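Putative NADPH:quinone oxidoreductase (Ralstonia eutropha, PDB 3IUP) binds NADPH and probably uses it to reduce quinones, as a putative quinone oxidoreductase with an alcohol dehydrogenase GroES-like domain. Local coordinates at residues A[279-285]-A[303-309]; A[8-14]-A[87-93]. One frame throughout, in Å; residues are numbered along the deposited sequence. Where two conformers were deposited one is given.

Contact 1 (279-285 with 303-309) joins the last two strands, within this chain, of the parallel, Rossmann-type sheet, and most of its residues are buried. Contact 2 (8-14 with 87-93) lies at the edge of an antiparallel sheet in another part of the chain and is only partly buried. The two share no strand or helix, and their nearest atoms are about 19 Å apart. Contact 1 rests on regular backbone bonding, three glycines and aromatic packing beside NADPH. Contact 2 has fewer strand bonds and depends more on arginine, serine and aspartate side chains and a water. Both also touch the second subunit.

Contact 1. Residues A[279-285]-A[303-309]. With NDP (NADPH dihydro-nicotinamide-adenine-dinucleotide phosphate), chain C.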
# COMPACT_ATOMS: atom_id res chain seq x y z
N THR A 279 -11.62 -9.19 -4.91
CA THR A 279 -11.28 -8.19 -5.93
C THR A 279 -10.31 -7.15 -5.36
O THR A 279 -10.61 -6.47 -4.35
CB THR A 279 -12.54 -7.50 -6.44
OG1 THR A 279 -13.37 -8.50 -7.06
CG2 THR A 279 -12.21 -6.41 -7.43
N HIS A 280 -9.16 -7.04 -6.00
CA HIS A 280 -8.13 -6.13 -5.53
C HIS A 280 -8.50 -4.67 -5.73
O HIS A 280 -8.87 -4.27 -6.84
CB HIS A 280 -6.79 -6.39 -6.26
CG HIS A 280 -5.68 -5.48 -5.80
ND1 HIS A 280 -4.98 -5.70 -4.63
CD2 HIS A 280 -5.18 -4.33 -6.32
CE1 HIS A 280 -4.09 -4.73 -4.46
NE2 HIS A 280 -4.20 -3.89 -5.47
N LYS A 281 -8.39 -3.90 -4.65
CA LYS A 281 -8.65 -2.48 -4.59
C LYS A 281 -7.33 -1.76 -4.37
O LYS A 281 -6.55 -2.17 -3.47
CB LYS A 281 -9.53 -2.17 -3.39
CG LYS A 281 -10.91 -2.78 -3.47
CD LYS A 281 -11.56 -3.02 -2.07
CE LYS A 281 -10.85 -4.08 -1.23
NZ LYS A 281 -11.20 -5.42 -1.80
N GLN A 282 -7.05 -0.75 -5.17
CA GLN A 282 -5.76 -0.08 -5.15
C GLN A 282 -5.92 1.45 -4.98
O GLN A 282 -6.68 2.04 -5.72
CB GLN A 282 -5.00 -0.36 -6.44
CG GLN A 282 -3.59 0.25 -6.52
CD GLN A 282 -2.60 -0.35 -5.53
OE1 GLN A 282 -2.68 -1.52 -5.17
NE2 GLN A 282 -1.67 0.48 -5.07
N VAL A 283 -5.18 2.05 -4.06
CA VAL A 283 -5.12 3.52 -3.93
C VAL A 283 -3.70 3.97 -4.12
O VAL A 283 -2.82 3.51 -3.37
CB VAL A 283 -5.64 4.02 -2.59
CG1 VAL A 283 -5.42 5.60 -2.49
CG2 VAL A 283 -7.13 3.67 -2.43
N TYR A 284 -3.44 4.80 -5.12
CA TYR A 284 -2.14 5.43 -5.29
C TYR A 284 -2.17 6.83 -4.67
O TYR A 284 -3.02 7.65 -5.03
CB TYR A 284 -1.78 5.47 -6.73
CG TYR A 284 -1.33 4.13 -7.26
CD1 TYR A 284 -0.16 3.57 -6.81
CD2 TYR A 284 -2.09 3.43 -8.23
CE1 TYR A 284 0.28 2.35 -7.30
CE2 TYR A 284 -1.64 2.21 -8.73
CZ TYR A 284 -0.47 1.68 -8.25
OH TYR A 284 0.03 0.47 -8.68
N LEU A 285 -1.22 7.10 -3.77
CA LEU A 285 -1.08 8.42 -3.20
C LEU A 285 -0.09 9.12 -4.14
O LEU A 285 1.12 8.91 -4.04
CB LEU A 285 -0.58 8.36 -1.78
CG LEU A 285 -1.37 7.52 -0.79
CD1 LEU A 285 -0.86 7.70 0.67
CD2 LEU A 285 -2.87 7.74 -0.89
N ALA A 303 -7.71 -7.79 0.23
CA ALA A 303 -7.35 -7.60 -1.19
C ALA A 303 -7.27 -6.12 -1.53
O ALA A 303 -8.17 -5.52 -2.16
CB ALA A 303 -8.31 -8.37 -2.15
N TRP A 304 -6.19 -5.50 -1.04
CA TRP A 304 -6.00 -4.08 -1.18
C TRP A 304 -4.54 -3.74 -1.21
O TRP A 304 -3.69 -4.48 -0.69
CB TRP A 304 -6.69 -3.31 -0.02
CG TRP A 304 -6.05 -3.55 1.32
CD1 TRP A 304 -6.31 -4.56 2.16
CD2 TRP A 304 -5.02 -2.75 1.95
NE1 TRP A 304 -5.48 -4.50 3.24
CE2 TRP A 304 -4.69 -3.38 3.16
CE3 TRP A 304 -4.36 -1.56 1.60
CZ2 TRP A 304 -3.75 -2.88 4.04
CZ3 TRP A 304 -3.41 -1.07 2.46
CH2 TRP A 304 -3.12 -1.71 3.69
N GLY A 305 -4.27 -2.61 -1.82
CA GLY A 305 -2.93 -2.03 -1.79
C GLY A 305 -3.04 -0.53 -1.79
O GLY A 305 -4.03 0.08 -2.31
N MSE A 306 -1.98 0.09 -1.27
CA MSE A 306 -1.86 1.54 -1.24
C MSE A 306 -0.40 1.81 -1.52
O MSE A 306 0.50 1.10 -1.00
CB MSE A 306 -2.23 2.11 0.13
CG MSE A 306 -2.22 3.60 0.14
SE MSE A 306 -2.74 4.26 1.98
CE MSE A 306 -4.61 3.67 2.08
N GLY A 307 -0.09 2.83 -2.29
CA GLY A 307 1.34 3.16 -2.46
C GLY A 307 1.58 4.44 -3.20
O GLY A 307 0.64 5.06 -3.65
N GLY A 308 2.86 4.83 -3.37
CA GLY A 308 3.18 6.02 -4.13
C GLY A 308 3.09 5.81 -5.62
O GLY A 308 3.08 4.65 -6.08
N TRP A 309 2.95 6.90 -6.39
CA TRP A 309 2.90 6.87 -7.85
C TRP A 309 3.57 8.13 -8.36
O TRP A 309 3.24 9.24 -7.92
CB TRP A 309 1.44 6.78 -8.34
CG TRP A 309 1.22 6.53 -9.78
CD1 TRP A 309 0.83 5.36 -10.34
CD2 TRP A 309 1.40 7.45 -10.86
NE1 TRP A 309 0.70 5.49 -11.67
CE2 TRP A 309 1.06 6.77 -12.03
CE3 TRP A 309 1.75 8.80 -10.95
CZ2 TRP A 309 1.06 7.37 -13.27
CZ3 TRP A 309 1.78 9.39 -12.17
CH2 TRP A 309 1.44 8.68 -13.34
PA NDP C . -3.95 22.58 -8.74
O1A NDP C . -4.54 22.93 -10.02
O2A NDP C . -3.13 23.58 -8.03
O5B NDP C . -5.24 22.16 -7.80
C5B NDP C . -4.94 21.67 -6.49
C4B NDP C . -6.20 21.16 -5.86
O4B NDP C . -5.83 20.67 -4.61
C3B NDP C . -7.26 22.26 -5.66
O3B NDP C . -8.56 21.91 -6.09
C2B NDP C . -7.30 22.44 -4.13
O2B NDP C . -8.59 22.73 -3.60
C1B NDP C . -6.83 21.06 -3.66
N9A NDP C . -6.20 21.07 -2.34
C8A NDP C . -5.17 21.91 -1.96
N7A NDP C . -4.79 21.58 -0.71
C5A NDP C . -5.55 20.52 -0.28
C6A NDP C . -5.61 19.76 0.91
N6A NDP C . -4.88 20.04 2.00
N1A NDP C . -6.52 18.73 1.00
C2A NDP C . -7.38 18.44 -0.01
N3A NDP C . -7.32 19.18 -1.17
C4A NDP C . -6.43 20.19 -1.31
O3 NDP C . -3.03 21.25 -8.76
PN NDP C . -2.56 20.46 -10.02
O1N NDP C . -3.62 20.06 -10.91
O2N NDP C . -1.38 21.12 -10.68
O5D NDP C . -1.99 19.12 -9.29
C5D NDP C . -2.92 18.18 -8.74
C4D NDP C . -2.17 17.16 -7.89
O4D NDP C . -1.53 16.24 -8.80
C3D NDP C . -1.08 17.72 -6.95
O3D NDP C . -1.06 17.04 -5.72
C2D NDP C . 0.18 17.40 -7.73
O2D NDP C . 1.37 17.34 -6.96
C1D NDP C . -0.21 16.04 -8.29
N1N NDP C . 0.68 15.57 -9.38
C2N NDP C . 1.44 14.49 -9.10
C3N NDP C . 2.32 13.97 -10.02
C7N NDP C . 3.06 12.68 -9.74
O7N NDP C . 4.01 12.30 -10.68
N7N NDP C . 2.87 11.92 -8.65
C4N NDP C . 2.24 14.42 -11.43
C5N NDP C . 1.34 15.62 -11.64
C6N NDP C . 0.59 16.14 -10.60
P2B NDP C . -8.81 23.97 -2.53
O1X NDP C . -9.27 25.18 -3.36
O2X NDP C . -7.54 24.30 -1.74
O3X NDP C . -9.91 23.45 -1.60
O HOH W 1 -10.55 -7.20 0.33
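Strands 281-285 and 304-308 run parallel at one end, within this chain, of the Rossmann-type sheet that carries NADPH. Their axes come within 4.5 Å at an angle of 18°. Five backbone hydrogen bonds join them, from Lys-281 N to Ala-303 O at the start to Leu-285 N to Gly-307 O at the end. Gly-305 and Gly-307 leave one face of their strand without side chains, and Gln-282 and Tyr-284 project on that face. The Gln-282 chain bends at chi2 (66°), which lays OE1 3.4 Å from Gly-305 CA. His-280 NE2 donates to the same OE1 at 2.8 Å, in the ring plane and on a lone pair, so the amide is fixed by the residue two before it. Gln-282 NE2 lies above one face of the Tyr-284 ring, toward its rim. Trp-309 turns its edge to the opposite face, with CD1 over the ring centre, 4.0 Å from Tyr-284 CG, and the planes at 65°. Glu-170 binds the Tyr-284 hydroxyl, and Thr-166 binds the Trp-309 indole nitrogen. On the other sheet face Leu-285 CG meets Met-306 CG (selenomethionine) at 4.1 Å. The Lys-281 chain curls back through chi3 and chi4 to bring NZ 2.8 Å from Thr-279 O, with a weak bond to Ala-303 O, a water shared with Ala-303 N, and a salt bridge to Glu-262. Gly-305 to Gly-307 pair antiparallel with a strand of the second subunit, which continues the sheet across the interface. NDP N7N donates to Trp-309 O at 2.8 Å. The backbone thus holds the nicotinamide carboxamide directly, and packing of the same tryptophan on Tyr-284 probably helps to fix the carbonyl that meets it.

Contact 2. Residues A[8-14]-A[87-93]; sequences LRSRIKS and RLDASMP
Backbone bonds join Ser-10 and Met-92 (selenomethionine) as an antiparallel hydrogen-bonded pair. Ser-10 N reaches Met-92 O at 2.9 Å, and Met-92 N returns to Ser-10 O at 3.0 Å from above the carbonyl plane. Further along, the chain makes a type II turn from Arg-87 to Ala-90, and Asp-89 N binds Ile-12 O at 2.7 Å. Between these points the strands part, and one water fills in. It accepts from Ile-12 N and Arg-87 NE and donates to Arg-87 O and Ala-90 O, so four bonds hold it.

Polar side chains add to this. Arg-87 NH2 donates to Ser-10 OG at 2.9 Å, close to the guanidinium plane, and weakly to Ser-10 O. The Asp-89 carboxylate receives both Ser-14 N, on OD1 at 2.8 Å, and Ser-14 OG, on OD2 at 2.5 Å, each on its syn side but well out of the carboxylate plane.

Flat and apolar groups do the packing. Ile-12 CD1 lies over the centre of the Arg-87 guanidinium, 3.7 Å from CZ. Ile-12 CG2 touches Leu-88 CD2 at 3.8 Å. In one of two conformers of Arg-9, Pro-93 CB and CG lie over one face of its guanidinium, while NH1 donates to Leu-8 O and NH2 to Gln-7 OE1.

The weakly bonded strand 90-93 is outermost in this sheet within the chain, and strand 4-12 pairs on its other side with strand 17-26. Helix 46-53 receives Ser-10 OG and Arg-87 NH1 at Leu-52 O and Leu-51 O. Helix 78-84 packs on Ile-12 and Leu-88, and Tyr-272 of the second subunit packs on Arg-87 and Met-92.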
# COMPACT_ATOMS: atom_id res chain seq x y z
N LEU A 8 16.20 31.43 -11.75
CA LEU A 8 15.92 31.38 -10.33
C LEU A 8 16.75 30.28 -9.68
O LEU A 8 16.98 29.20 -10.28
CB LEU A 8 14.44 31.09 -10.15
CG LEU A 8 13.85 31.05 -8.76
CD1 LEU A 8 12.37 31.55 -8.98
CD2 LEU A 8 13.94 29.65 -8.14
N ARG A 9 17.19 30.51 -8.45
CA ARG A 9 17.88 29.49 -7.68
C ARG A 9 17.29 29.38 -6.27
O ARG A 9 16.93 30.40 -5.64
CB ARG A 9 19.37 29.80 -7.57
CG ARG A 9 20.11 29.69 -8.93
CD ARG A 9 20.29 28.24 -9.32
NE ARG A 9 21.07 28.07 -10.55
CZ ARG A 9 20.53 28.07 -11.77
NH1 ARG A 9 19.22 28.30 -11.93
NH2 ARG A 9 21.29 27.88 -12.83
N SER A 10 17.20 28.15 -5.81
CA SER A 10 16.73 27.84 -4.46
C SER A 10 17.87 27.15 -3.70
O SER A 10 18.28 26.06 -4.04
CB SER A 10 15.52 26.92 -4.51
OG SER A 10 15.12 26.55 -3.19
N ARG A 11 18.34 27.77 -2.63
CA ARG A 11 19.47 27.22 -1.88
C ARG A 11 19.08 26.99 -0.42
O ARG A 11 18.77 27.92 0.31
CB ARG A 11 20.65 28.19 -1.97
CG ARG A 11 21.96 27.55 -1.65
CD ARG A 11 23.17 28.30 -2.17
NE ARG A 11 24.29 27.68 -1.53
CZ ARG A 11 24.96 28.21 -0.52
NH1 ARG A 11 24.72 29.47 -0.12
NH2 ARG A 11 25.92 27.51 0.05
N ILE A 12 19.10 25.73 0.00
CA ILE A 12 18.96 25.43 1.46
C ILE A 12 20.36 25.16 1.99
O ILE A 12 21.04 24.22 1.55
CB ILE A 12 17.99 24.29 1.77
CG1 ILE A 12 16.60 24.70 1.31
CG2 ILE A 12 18.05 23.96 3.33
CD1 ILE A 12 15.62 23.67 1.45
N LYS A 13 20.75 25.96 2.96
CA LYS A 13 22.09 25.95 3.49
C LYS A 13 22.16 25.12 4.77
O LYS A 13 21.14 24.88 5.45
CB LYS A 13 22.54 27.36 3.75
CG LYS A 13 22.32 28.25 2.59
CD LYS A 13 22.61 29.68 2.86
CE LYS A 13 22.13 30.54 1.71
NZ LYS A 13 22.52 31.94 1.92
N SER A 14 23.36 24.67 5.09
CA SER A 14 23.58 23.87 6.26
C SER A 14 23.24 24.68 7.51
O SER A 14 22.92 24.10 8.53
CB SER A 14 25.03 23.35 6.29
OG SER A 14 25.09 22.25 5.39
N ARG A 87 20.27 17.99 -0.42
CA ARG A 87 20.40 19.24 -1.18
C ARG A 87 21.10 20.35 -0.40
O ARG A 87 21.14 21.49 -0.85
CB ARG A 87 19.04 19.74 -1.68
CG ARG A 87 18.03 20.09 -0.61
CD ARG A 87 16.79 20.68 -1.22
NE ARG A 87 17.04 22.01 -1.75
CZ ARG A 87 16.09 22.83 -2.17
NH1 ARG A 87 14.81 22.46 -2.12
NH2 ARG A 87 16.41 24.01 -2.66
N LEU A 88 21.62 20.04 0.78
CA LEU A 88 22.23 21.07 1.61
C LEU A 88 23.40 21.70 0.85
O LEU A 88 24.26 20.99 0.30
CB LEU A 88 22.67 20.54 2.98
CG LEU A 88 21.55 20.08 3.94
CD1 LEU A 88 22.11 19.50 5.24
CD2 LEU A 88 20.54 21.23 4.18
N ASP A 89 23.42 23.03 0.86
CA ASP A 89 24.47 23.84 0.26
C ASP A 89 24.52 23.72 -1.26
O ASP A 89 25.52 24.12 -1.88
CB ASP A 89 25.82 23.52 0.92
CG ASP A 89 25.73 23.67 2.45
OD1 ASP A 89 25.17 24.71 2.89
OD2 ASP A 89 26.18 22.77 3.19
N ALA A 90 23.46 23.20 -1.85
CA ALA A 90 23.36 23.11 -3.32
C ALA A 90 22.51 24.25 -3.85
O ALA A 90 21.42 24.53 -3.32
CB ALA A 90 22.77 21.75 -3.76
N SER A 91 22.94 24.89 -4.92
CA SER A 91 22.15 25.90 -5.54
C SER A 91 21.26 25.26 -6.60
O SER A 91 21.74 24.83 -7.66
CB SER A 91 23.05 26.98 -6.11
OG SER A 91 22.30 27.92 -6.83
N MSE A 92 19.99 25.12 -6.31
CA MSE A 92 19.09 24.31 -7.15
C MSE A 92 18.31 25.15 -8.12
O MSE A 92 17.59 26.05 -7.73
CB MSE A 92 18.05 23.53 -6.32
CG MSE A 92 18.59 22.74 -5.19
SE MSE A 92 19.69 21.27 -5.84
CE MSE A 92 18.23 20.01 -6.09
N PRO A 93 18.41 24.84 -9.42
CA PRO A 93 17.48 25.40 -10.36
C PRO A 93 16.09 24.82 -10.13
O PRO A 93 15.94 23.75 -9.54
CB PRO A 93 18.05 24.96 -11.72
CG PRO A 93 19.29 24.26 -11.47
CD PRO A 93 19.32 23.86 -10.04
O HOH W 2 19.60 23.49 -1.71